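Local coordinates for mosquitocidal toxin (Bacillus sphaericus, PDB 2CB4), which is toxic to mosquitoes and, through the catalytic domain described here, probably transfers ADP-ribose from NAD to target proteins, at residues E107-L112 and P120-S125; A27-L32 and F94-T99; G161-A166 and D179-P184. The protein carries 1 engineered substitution. One frame throughout, in Å; residues are numbered along the deposited sequence.

Interaction 1: E107-L112 and P120-S125; sequences EDTHLL and PSIFVS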
# COMPACT_ATOMS: atom_id res chain seq x y z
N GLU A 107 1.29 -27.41 12.07
CA GLU A 107 2.13 -28.33 11.33
C GLU A 107 3.64 -28.05 11.45
O GLU A 107 4.46 -28.92 11.16
CB GLU A 107 1.73 -28.35 9.85
CG GLU A 107 0.35 -28.95 9.57
CD GLU A 107 0.23 -30.39 10.05
OE1 GLU A 107 0.90 -31.26 9.45
OE2 GLU A 107 -0.55 -30.64 11.01
N ASP A 108 4.00 -26.83 11.85
CA ASP A 108 5.40 -26.40 11.98
C ASP A 108 6.29 -27.39 12.69
O ASP A 108 7.44 -27.59 12.30
CB ASP A 108 5.50 -25.05 12.69
CG ASP A 108 4.77 -23.93 11.97
OD1 ASP A 108 4.13 -24.20 10.92
OD2 ASP A 108 4.81 -22.77 12.46
N THR A 109 5.77 -27.99 13.76
CA THR A 109 6.52 -28.94 14.58
C THR A 109 6.06 -30.36 14.43
O THR A 109 6.54 -31.24 15.11
CB THR A 109 6.48 -28.56 16.09
OG1 THR A 109 5.12 -28.39 16.51
CG2 THR A 109 7.23 -27.26 16.32
N HIS A 110 5.13 -30.59 13.51
CA HIS A 110 4.62 -31.92 13.28
C HIS A 110 5.61 -32.82 12.56
O HIS A 110 5.59 -32.97 11.33
CB HIS A 110 3.25 -31.89 12.60
CG HIS A 110 2.50 -33.17 12.73
ND1 HIS A 110 1.13 -33.24 12.83
CD2 HIS A 110 2.95 -34.46 12.79
CE1 HIS A 110 0.75 -34.51 12.93
NE2 HIS A 110 1.84 -35.27 12.91
N LEU A 111 6.47 -33.46 13.34
CA LEU A 111 7.51 -34.33 12.84
C LEU A 111 7.11 -35.47 11.92
O LEU A 111 7.75 -35.69 10.89
CB LEU A 111 8.41 -34.83 13.98
CG LEU A 111 9.63 -35.66 13.56
CD1 LEU A 111 10.52 -34.87 12.61
CD2 LEU A 111 10.40 -36.10 14.78
N LEU A 112 6.08 -36.22 12.29
CA LEU A 112 5.65 -37.36 11.46
C LEU A 112 5.06 -36.91 10.12
O LEU A 112 5.29 -37.55 9.11
CB LEU A 112 4.66 -38.26 12.21
CG LEU A 112 5.33 -39.30 13.12
CD1 LEU A 112 4.29 -39.98 14.00
CD2 LEU A 112 6.15 -40.33 12.34
N PRO A 120 5.78 -28.03 5.00
CA PRO A 120 6.72 -27.02 5.54
C PRO A 120 6.81 -27.11 7.05
O PRO A 120 5.79 -27.21 7.75
CB PRO A 120 6.08 -25.68 5.15
CG PRO A 120 5.11 -26.02 4.08
CD PRO A 120 4.66 -27.42 4.27
N SER A 121 8.04 -27.03 7.56
CA SER A 121 8.23 -27.14 8.99
C SER A 121 9.53 -26.48 9.39
O SER A 121 10.22 -25.91 8.56
CB SER A 121 8.26 -28.62 9.38
OG SER A 121 9.44 -29.23 8.92
N ILE A 122 9.84 -26.57 10.68
CA ILE A 122 11.08 -26.04 11.24
C ILE A 122 12.23 -27.06 11.13
O ILE A 122 13.34 -26.79 11.58
CB ILE A 122 10.89 -25.69 12.75
CG1 ILE A 122 10.51 -26.94 13.57
CG2 ILE A 122 9.89 -24.56 12.94
CD1 ILE A 122 10.92 -26.84 15.07
N PHE A 123 11.96 -28.22 10.54
CA PHE A 123 12.97 -29.26 10.41
C PHE A 123 13.79 -29.22 9.11
O PHE A 123 13.27 -28.94 8.02
CB PHE A 123 12.34 -30.68 10.51
CG PHE A 123 11.43 -30.86 11.70
CD1 PHE A 123 11.95 -30.98 12.99
CD2 PHE A 123 10.03 -30.91 11.53
CE1 PHE A 123 11.09 -31.11 14.09
CE2 PHE A 123 9.18 -31.04 12.62
CZ PHE A 123 9.71 -31.14 13.90
N VAL A 124 15.07 -29.60 9.23
CA VAL A 124 15.93 -29.69 8.06
C VAL A 124 16.49 -31.10 8.04
O VAL A 124 16.94 -31.59 9.01
CB VAL A 124 17.09 -28.61 8.10
CG1 VAL A 124 18.19 -28.93 7.08
CG2 VAL A 124 16.52 -27.26 7.87
N SER A 125 16.42 -31.79 6.93
CA SER A 125 16.95 -33.14 6.93
C SER A 125 18.38 -33.26 6.46
O SER A 125 18.87 -32.46 5.69
CB SER A 125 16.10 -34.04 6.01
OG SER A 125 14.90 -34.34 6.69
O HOH W 1 5.14 -30.22 8.95
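Asp-108 and Ser-121 bring the two chain segments closest, CA to CA at 4.2 Å, and one direct backbone bond ties them: Ile-122 N donates to Asp-108 O at 3.1 Å. Beside it a water donates to Glu-107 O (2.7 Å) and more weakly to Pro-120 O. Ser-121 OG accepts from Phe-123 N at 3.2 Å, an ST turn that leads the chain into its strand. The Phe-123 ring is sandwiched. Leu-111 CD1, at the end of a side chain crossing at about a right angle, makes a CH-pi contact 3.9 Å from the ring centroid, while Ile-122 CG1 lies over the centre of the opposite face. The ring edge is met near its plane by Thr-109 O, 3.4 Å from Phe-123 CZ. Ile-122 sets CG1 between its backbone N and carbonyl carbon (chi1 60°), which also brings that atom to 3.4 Å from Asp-108 O; its CD1 meets Thr-109 CG2 at 3.9 Å. This link joins the entrance of helix 111-117 to strand 123-131 in the ADP-ribosyltransferase domain. Leu-39 and Ile-43 of helix 36-44 pack against Ile-122 and Phe-123 respectively, and Thr-182 and Pro-184 of strand 180-184 also touch Phe-123.

Interaction 2: A27-L32 and F94-T99; sequences ASLTWL and FIPRVT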
# COMPACT_ATOMS: atom_id res chain seq x y z
N ALA A 27 21.07 -25.39 15.56
CA ALA A 27 20.01 -24.51 15.11
C ALA A 27 20.37 -23.18 14.49
O ALA A 27 21.12 -22.36 15.06
CB ALA A 27 18.92 -24.33 16.16
N SER A 28 19.74 -22.96 13.35
CA SER A 28 19.81 -21.73 12.60
C SER A 28 18.76 -20.78 13.25
O SER A 28 19.03 -19.61 13.45
CB SER A 28 19.42 -21.99 11.14
OG SER A 28 19.81 -20.88 10.41
N LEU A 29 17.59 -21.33 13.61
CA LEU A 29 16.54 -20.57 14.33
C LEU A 29 17.01 -20.63 15.79
O LEU A 29 16.57 -21.48 16.56
CB LEU A 29 15.18 -21.28 14.18
CG LEU A 29 14.68 -21.52 12.75
CD1 LEU A 29 13.23 -22.04 12.75
CD2 LEU A 29 14.81 -20.22 11.94
N THR A 30 17.97 -19.78 16.13
CA THR A 30 18.61 -19.77 17.45
C THR A 30 17.70 -19.60 18.66
O THR A 30 18.03 -20.05 19.75
CB THR A 30 19.74 -18.73 17.50
OG1 THR A 30 19.21 -17.44 17.17
CG2 THR A 30 20.85 -19.09 16.49
N TRP A 31 16.56 -18.97 18.46
CA TRP A 31 15.61 -18.79 19.54
C TRP A 31 15.04 -20.11 20.05
O TRP A 31 14.52 -20.17 21.16
CB TRP A 31 14.50 -17.83 19.14
CG TRP A 31 13.95 -18.07 17.77
CD1 TRP A 31 14.35 -17.47 16.59
CD2 TRP A 31 12.87 -18.95 17.42
NE1 TRP A 31 13.59 -17.95 15.55
CE2 TRP A 31 12.68 -18.86 16.02
CE3 TRP A 31 12.06 -19.83 18.16
CZ2 TRP A 31 11.72 -19.58 15.36
CZ3 TRP A 31 11.11 -20.57 17.48
CH2 TRP A 31 10.95 -20.45 16.09
N LEU A 32 15.16 -21.17 19.26
CA LEU A 32 14.67 -22.49 19.67
C LEU A 32 15.57 -23.10 20.73
O LEU A 32 15.11 -23.88 21.55
CB LEU A 32 14.71 -23.44 18.48
CG LEU A 32 13.54 -23.47 17.50
CD1 LEU A 32 13.76 -24.65 16.59
CD2 LEU A 32 12.23 -23.59 18.27
N PHE A 94 21.67 -23.97 6.62
CA PHE A 94 20.39 -24.55 6.19
C PHE A 94 19.31 -24.03 7.11
O PHE A 94 19.18 -24.48 8.25
CB PHE A 94 20.45 -26.06 6.21
CG PHE A 94 21.37 -26.63 5.17
CD1 PHE A 94 21.08 -26.47 3.81
CD2 PHE A 94 22.55 -27.29 5.54
CE1 PHE A 94 21.94 -27.01 2.83
CE2 PHE A 94 23.41 -27.81 4.57
CZ PHE A 94 23.10 -27.67 3.21
N ILE A 95 18.56 -23.06 6.61
CA ILE A 95 17.45 -22.44 7.33
C ILE A 95 16.20 -23.21 6.92
O ILE A 95 16.04 -23.57 5.75
CB ILE A 95 17.34 -20.93 6.96
CG1 ILE A 95 18.66 -20.20 7.33
CG2 ILE A 95 16.13 -20.26 7.65
CD1 ILE A 95 18.69 -18.73 6.82
N PRO A 96 15.34 -23.53 7.88
CA PRO A 96 14.13 -24.32 7.58
C PRO A 96 13.10 -23.55 6.74
O PRO A 96 13.12 -22.32 6.69
CB PRO A 96 13.55 -24.65 8.97
CG PRO A 96 14.59 -24.30 9.93
CD PRO A 96 15.47 -23.27 9.33
N ARG A 97 12.17 -24.29 6.13
CA ARG A 97 11.11 -23.65 5.35
C ARG A 97 10.21 -22.75 6.20
O ARG A 97 9.72 -21.76 5.69
CB ARG A 97 10.31 -24.68 4.57
CG ARG A 97 11.17 -25.30 3.48
CD ARG A 97 10.50 -26.53 2.92
NE ARG A 97 9.34 -26.18 2.14
CZ ARG A 97 8.35 -27.01 1.85
NH1 ARG A 97 8.36 -28.28 2.27
NH2 ARG A 97 7.34 -26.58 1.13
N VAL A 98 10.02 -23.09 7.48
CA VAL A 98 9.24 -22.25 8.40
C VAL A 98 10.26 -21.61 9.37
O VAL A 98 11.06 -22.29 9.99
CB VAL A 98 8.19 -23.08 9.18
CG1 VAL A 98 7.54 -22.24 10.28
CG2 VAL A 98 7.15 -23.64 8.23
N THR A 99 10.25 -20.28 9.44
CA THR A 99 11.21 -19.54 10.26
C THR A 99 10.59 -18.67 11.39
O THR A 99 11.31 -18.09 12.20
CB THR A 99 12.10 -18.62 9.36
OG1 THR A 99 11.28 -17.67 8.68
CG2 THR A 99 12.87 -19.46 8.31
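Leu-29 turns CG anti to its carbonyl carbon (chi1 -57°), and its side chain meets Pro-96 tip to tip. Its branches diverge there: CD1 lies 3.9 Å from Pro-96 CG and 3.5 Å from Val-98 O, whereas CD2 rests 4.0 Å from Thr-99 CA. Ser-28 holds OG anti to the backbone N (chi1 -166°), which sets this hydroxyl oxygen 3.4 Å from Ile-95 CG1. The Trp-31 indole meets segment 94-99 at one edge, with CZ2 3.5 Å from Thr-99 O close to the ring plane, while Leu-29 CB sits over one face, offset toward the rim. Leu-29 is the centre of an inverse gamma turn, and the two segments are loops, one ahead of helix 36-44 and the other following helix 86-92. No hydrogen bond crosses between them, and the contact is packing that fastens an N-terminal loop onto the ADP-ribosyltransferase fold. Backbone hydrogen bonds of Ser-28 and Leu-29 with Gly-185 anchor the turn beside the end of strand 180-184. Behind Pro-96, Val-124 of strand 123-131 forms the next layer, and Glu-107 of the third subunit packs against Trp-31.

Interaction 3: G161-A166 and D179-P184; sequences GIDINA and DQITFP. Engineered in segment 179-184: Gln-180 (natural residue Glu).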
# COMPACT_ATOMS: atom_id res chain seq x y z
N GLY A 161 20.76 -33.45 16.55
CA GLY A 161 19.95 -34.05 15.52
C GLY A 161 19.15 -35.23 16.11
O GLY A 161 19.62 -35.91 17.01
N ILE A 162 17.96 -35.46 15.57
CA ILE A 162 17.09 -36.57 15.96
C ILE A 162 17.40 -37.74 15.04
O ILE A 162 17.37 -37.59 13.82
CB ILE A 162 15.63 -36.22 15.74
CG1 ILE A 162 15.28 -34.93 16.48
CG2 ILE A 162 14.73 -37.36 16.12
CD1 ILE A 162 13.90 -34.37 16.04
N ASP A 163 17.72 -38.89 15.63
CA ASP A 163 18.00 -40.11 14.86
C ASP A 163 16.64 -40.74 14.55
O ASP A 163 16.03 -41.41 15.38
CB ASP A 163 18.83 -41.07 15.71
CG ASP A 163 19.24 -42.31 14.94
OD1 ASP A 163 18.46 -42.79 14.09
OD2 ASP A 163 20.37 -42.80 15.18
N ILE A 164 16.14 -40.48 13.35
CA ILE A 164 14.81 -40.92 12.94
C ILE A 164 14.56 -42.43 13.01
O ILE A 164 13.56 -42.89 13.56
CB ILE A 164 14.43 -40.34 11.53
CG1 ILE A 164 14.41 -38.80 11.56
CG2 ILE A 164 13.11 -40.95 11.00
CD1 ILE A 164 13.45 -38.20 12.59
N ASN A 165 15.45 -43.20 12.43
CA ASN A 165 15.28 -44.63 12.42
C ASN A 165 15.27 -45.26 13.84
O ASN A 165 14.61 -46.26 14.06
CB ASN A 165 16.29 -45.31 11.49
CG ASN A 165 15.94 -45.11 10.01
OD1 ASN A 165 14.94 -44.50 9.67
ND2 ASN A 165 16.76 -45.66 9.13
N ALA A 166 15.96 -44.63 14.79
CA ALA A 166 16.02 -45.10 16.18
C ALA A 166 14.87 -44.53 17.01
O ALA A 166 14.70 -44.90 18.16
CB ALA A 166 17.36 -44.71 16.82
N ASP A 179 17.63 -43.12 5.94
CA ASP A 179 18.53 -43.03 7.08
C ASP A 179 18.78 -41.59 7.47
O ASP A 179 19.92 -41.14 7.39
CB ASP A 179 19.88 -43.65 6.76
CG ASP A 179 19.79 -45.08 6.30
OD1 ASP A 179 18.99 -45.86 6.90
OD2 ASP A 179 20.52 -45.44 5.35
N GLN A 180 17.73 -40.88 7.89
CA GLN A 180 17.83 -39.46 8.20
C GLN A 180 18.17 -39.08 9.56
O GLN A 180 17.67 -39.70 10.53
CB GLN A 180 16.46 -38.85 8.08
CG GLN A 180 16.08 -38.26 6.81
CD GLN A 180 14.81 -37.42 6.99
OE1 GLN A 180 14.74 -36.45 7.81
NE2 GLN A 180 13.77 -37.77 6.27
N ILE A 181 18.84 -37.93 9.67
CA ILE A 181 19.10 -37.31 10.93
C ILE A 181 18.46 -35.93 10.73
O ILE A 181 18.83 -35.23 9.80
CB ILE A 181 20.60 -37.22 11.22
CG1 ILE A 181 21.29 -38.55 10.95
CG2 ILE A 181 20.80 -36.52 12.57
CD1 ILE A 181 20.70 -39.84 11.87
N THR A 182 17.43 -35.60 11.51
CA THR A 182 16.68 -34.35 11.37
C THR A 182 17.11 -33.29 12.37
O THR A 182 17.42 -33.63 13.54
CB THR A 182 15.17 -34.62 11.56
OG1 THR A 182 14.73 -35.58 10.60
CG2 THR A 182 14.34 -33.36 11.45
N PHE A 183 17.14 -32.01 11.91
CA PHE A 183 17.55 -30.89 12.73
C PHE A 183 16.47 -29.86 12.90
O PHE A 183 16.20 -29.09 11.99
CB PHE A 183 18.82 -30.24 12.18
CG PHE A 183 20.03 -31.13 12.25
CD1 PHE A 183 20.99 -30.97 13.26
CD2 PHE A 183 20.20 -32.16 11.34
CE1 PHE A 183 22.09 -31.81 13.34
CE2 PHE A 183 21.31 -33.01 11.40
CZ PHE A 183 22.25 -32.84 12.42
N PRO A 184 15.85 -29.84 14.08
CA PRO A 184 14.80 -28.85 14.34
C PRO A 184 15.52 -27.51 14.43
O PRO A 184 16.50 -27.36 15.18
CB PRO A 184 14.24 -29.29 15.73
CG PRO A 184 14.68 -30.70 15.92
CD PRO A 184 16.03 -30.78 15.22
O HOH W 2 17.94 -42.65 10.79
O HOH W 3 15.22 -42.42 7.88
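Ile-162 and Thr-182 form an antiparallel hydrogen-bonded pair: Ile-162 N donates to Thr-182 O at 2.8 Å, and Thr-182 N to Ile-162 O at 3.0 Å. Gln-180 O takes a weak bond from Ile-164 N (3.3 Å) and a stronger one from a water, which accepts from Asn-165 N at 3.0 Å. A second water donates to Asn-165 OD1 and accepts from Gln-180 N at 2.9 Å, so both bridge strand 180-184 to the short helix after strand 162-163. Asn-165 OD1 also receives Asn-173 ND2, and Asn-165 ND2 donates to Pro-176 O. Asp-163, with CG anti to the backbone N (chi1 -176°), N-caps this helix: OD1 accepts from Ala-166 N at 3.2 Å, from above the carboxylate plane. Ile-164 CG1 lies 3.4 Å from Thr-182 OG1, which gives a weak bond to OE1 of the engineered Gln-180; Ser-125 OG is the main partner of OE1, at a distance too short to be taken literally, and Glu-178 OE1 accepts from NE2. Gly-161 CA stands over one face of Phe-183, 4.0 Å from the ring centroid. Glu-178 and position 180, naturally Glu, fit the Glu-X-Glu pattern of arginine-specific ADP-ribosyltransferases, consistent with an active-site position.

Overall arrangement
Interactions 1 and 3 are buried and meet in one sheet, where strands 123-131 and 180-184 are neighbours: Val-124 O accepts from Phe-183 N. Interaction 3, nearest the chain centre, rests on a short antiparallel pairing, with two waters at its end; interaction 1 combines one direct backbone bond with a phenyl ring held between aliphatic side chains at the start of a helix. Interaction 2 is only partly buried and has no hydrogen bond across it, joining two loops. It nevertheless touches both others: Val-98 N bonds to Ser-121 O, and Leu-32 and Ala-27 lie against Pro-184. Interactions 1 and 2 also reach other subunits, whereas no other chain of the assembly touches the segments of interaction 3.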